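Local coordinates for protein anti-restriction endonuclease (Enterobacteria phage T4, PDB 3WX4) that mimics DNA to block DNA binding by the bacterial histone-like protein H-NS, and strongly inhibits the host McrA restriction endonuclease, at residues L28-S31 with I32-L36. Residues are numbered along the deposited sequence; the frame is centred on the assembly and turned at random.
Sequences LYHS and IVNEL
Ile-32 meets Leu-28 one turn back in helix 26-43: its N donates an almost straight bond to Leu-28 O (2.8 Å), and its CD1 lies against Leu-28 CG. The branched, wholly apolar chain of Ile-32 suits a buried position, where it also packs on Leu-18 and Leu-21 of helix 16-24. Val-33 adds the next helical bond, to Tyr-29 O, and its beta branch sets CG2 over one face of the Tyr-29 ring, 3.8 Å from its centroid, a CH-pi contact displaced toward CE1. With CG anti to the backbone N (chi1 164°), the Tyr-29 ring leans toward the next turn and meets that methyl; its hydroxyl is hydrogen-bonded to Gly-59 N, and Tyr-22 packs edge-to-face with the ring. Asn-34 follows on the exposed side, short enough for its amide to turn back (chi1 -80°) and ND2 to donate to His-30 O at 2.7 Å, nearly in the amide plane. The backbone N of Asn-34 reaches the same oxygen from the opposite face of the carbonyl plane, while ND2 also sits 3.1 Å above the centre of the His-30 ring. Glu-35 N bonds Ser-31 O at 3.2 Å, and its longer chain carries the carboxylate off to Tyr-85 OH. Apolar and CH-pi contacts thus knit successive turns, whereas on the exposed side two donors grip His-30 O, and the ND2 bond limits turning of the Asn-34 amide.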
ATOM      1  N   LEU A  28     -19.955 -11.428  12.209  1.00 24.67           N
ATOM      2  CA  LEU A  28     -19.011 -10.708  13.087  1.00 28.28           C
ATOM      3  C   LEU A  28     -17.676 -10.710  12.386  1.00 26.57           C
ATOM      4  O   LEU A  28     -16.967  -9.698  12.313  1.00 27.46           O
ATOM      5  CB  LEU A  28     -18.932 -11.422  14.428  1.00 26.79           C
ATOM      6  CG  LEU A  28     -17.975 -10.778  15.424  1.00 29.26           C
ATOM      7  CD1 LEU A  28     -18.360  -9.337  15.644  1.00 29.89           C
ATOM      8  CD2 LEU A  28     -18.031 -11.567  16.733  1.00 29.27           C
ATOM      9  N   TYR A  29     -17.327 -11.854  11.814  1.00 28.11           N
ATOM     10  CA  TYR A  29     -16.071 -11.951  11.099  1.00 26.58           C
ATOM     11  C   TYR A  29     -15.982 -10.833  10.033  1.00 28.19           C
ATOM     12  O   TYR A  29     -14.939 -10.146   9.842  1.00 26.30           O
ATOM     13  CB  TYR A  29     -16.000 -13.294  10.412  1.00 27.09           C
ATOM     14  CG  TYR A  29     -14.932 -13.325   9.364  1.00 25.79           C
ATOM     15  CD1 TYR A  29     -13.591 -13.610   9.701  1.00 26.59           C
ATOM     16  CD2 TYR A  29     -15.238 -13.059   8.057  1.00 25.56           C
ATOM     17  CE1 TYR A  29     -12.600 -13.615   8.738  1.00 27.40           C
ATOM     18  CE2 TYR A  29     -14.266 -13.061   7.053  1.00 27.05           C
ATOM     19  CZ  TYR A  29     -12.929 -13.339   7.392  1.00 27.10           C
ATOM     20  OH  TYR A  29     -12.004 -13.317   6.384  1.00 28.36           O
ATOM     21  N   HIS A  30     -17.062 -10.660   9.297  1.00 27.96           N
ATOM     22  CA  HIS A  30     -17.039  -9.656   8.237  1.00 29.55           C
ATOM     23  C   HIS A  30     -16.782  -8.254   8.771  1.00 29.42           C
ATOM     24  O   HIS A  30     -15.984  -7.487   8.183  1.00 28.99           O
ATOM     25  CB  HIS A  30     -18.366  -9.678   7.435  1.00 33.07           C
ATOM     26  CG  HIS A  30     -18.446  -8.582   6.401  1.00 33.74           C
ATOM     27  ND1 HIS A  30     -18.014  -8.747   5.101  1.00 37.69           N
ATOM     28  CD2 HIS A  30     -18.830  -7.283   6.508  1.00 36.41           C
ATOM     29  CE1 HIS A  30     -18.129  -7.597   4.443  1.00 37.97           C
ATOM     30  NE2 HIS A  30     -18.621  -6.692   5.280  1.00 38.16           N
ATOM     31  N   SER A  31     -17.427  -7.931   9.882  1.00 31.12           N
ATOM     32  CA  SER A  31     -17.274  -6.612  10.549  1.00 33.65           C
ATOM     33  C   SER A  31     -15.839  -6.455  11.012  1.00 33.75           C
ATOM     34  O   SER A  31     -15.160  -5.456  10.716  1.00 35.32           O
ATOM     35  CB  SER A  31     -18.140  -6.518  11.816  1.00 35.24           C
ATOM     36  OG  SER A  31     -19.489  -6.767  11.502  1.00 40.74           O
ATOM     37  N   ILE A  32     -15.336  -7.452  11.722  1.00 31.48           N
ATOM     38  CA  ILE A  32     -13.964  -7.290  12.218  1.00 30.91           C
ATOM     39  C   ILE A  32     -12.929  -7.225  11.125  1.00 31.97           C
ATOM     40  O   ILE A  32     -12.038  -6.363  11.140  1.00 30.89           O
ATOM     41  CB  ILE A  32     -13.604  -8.420  13.183  1.00 31.69           C
ATOM     42  CG1 ILE A  32     -14.444  -8.261  14.471  1.00 30.72           C
ATOM     43  CG2 ILE A  32     -12.089  -8.436  13.382  1.00 32.14           C
ATOM     44  CD1 ILE A  32     -14.421  -9.467  15.415  1.00 31.80           C
ATOM     45  N   VAL A  33     -13.057  -8.075  10.109  1.00 29.40           N
ATOM     46  CA  VAL A  33     -12.055  -8.045   9.092  1.00 31.69           C
ATOM     47  C   VAL A  33     -12.038  -6.746   8.310  1.00 33.55           C
ATOM     48  O   VAL A  33     -10.974  -6.274   7.852  1.00 30.26           O
ATOM     49  CB  VAL A  33     -12.236  -9.232   8.155  1.00 35.01           C
ATOM     50  CG1 VAL A  33     -11.625  -8.961   6.850  1.00 38.85           C
ATOM     51  CG2 VAL A  33     -11.612 -10.419   8.797  1.00 34.30           C
ATOM     52  N   ASN A  34     -13.208  -6.137   8.160  1.00 31.96           N
ATOM     53  CA  ASN A  34     -13.190  -4.909   7.373  1.00 34.06           C
ATOM     54  C   ASN A  34     -12.638  -3.699   8.194  1.00 34.10           C
ATOM     55  O   ASN A  34     -12.042  -2.799   7.611  1.00 33.26           O
ATOM     56  CB  ASN A  34     -14.576  -4.684   6.756  1.00 34.68           C
ATOM     57  CG  ASN A  34     -14.783  -5.560   5.479  1.00 35.84           C
ATOM     58  OD1 ASN A  34     -14.329  -5.180   4.362  1.00 36.81           O
ATOM     59  ND2 ASN A  34     -15.394  -6.766   5.647  1.00 35.99           N
ATOM     60  N   GLU A  35     -12.839  -3.696   9.514  1.00 33.60           N
ATOM     61  CA  GLU A  35     -12.280  -2.639  10.354  1.00 34.54           C
ATOM     62  C   GLU A  35     -10.786  -2.898  10.469  1.00 34.86           C
ATOM     63  O   GLU A  35      -9.983  -1.960  10.439  1.00 35.54           O
ATOM     64  CB  GLU A  35     -12.886  -2.623  11.745  1.00 35.43           C
ATOM     65  CG  GLU A  35     -12.253  -1.547  12.621  1.00 40.25           C
ATOM     66  CD  GLU A  35     -12.779  -1.512  14.056  1.00 46.76           C
ATOM     67  OE1 GLU A  35     -13.650  -0.665  14.320  1.00 50.07           O
ATOM     68  OE2 GLU A  35     -12.334  -2.312  14.943  1.00 50.36           O
ATOM     69  N   LEU A  36     -10.402  -4.175  10.538  1.00 33.75           N
ATOM     70  CA  LEU A  36      -8.997  -4.514  10.644  1.00 33.92           C
ATOM     71  C   LEU A  36      -8.195  -3.985   9.457  1.00 33.14           C
ATOM     72  O   LEU A  36      -7.133  -3.311   9.611  1.00 33.34           O
ATOM     73  CB  LEU A  36      -8.829  -6.035  10.784  1.00 35.10           C
ATOM     74  CG  LEU A  36      -7.398  -6.574  10.697  1.00 35.07           C
ATOM     75  CD1 LEU A  36      -6.638  -6.149  11.950  1.00 36.84           C
ATOM     76  CD2 LEU A  36      -7.442  -8.141  10.626  1.00 34.22           C
TER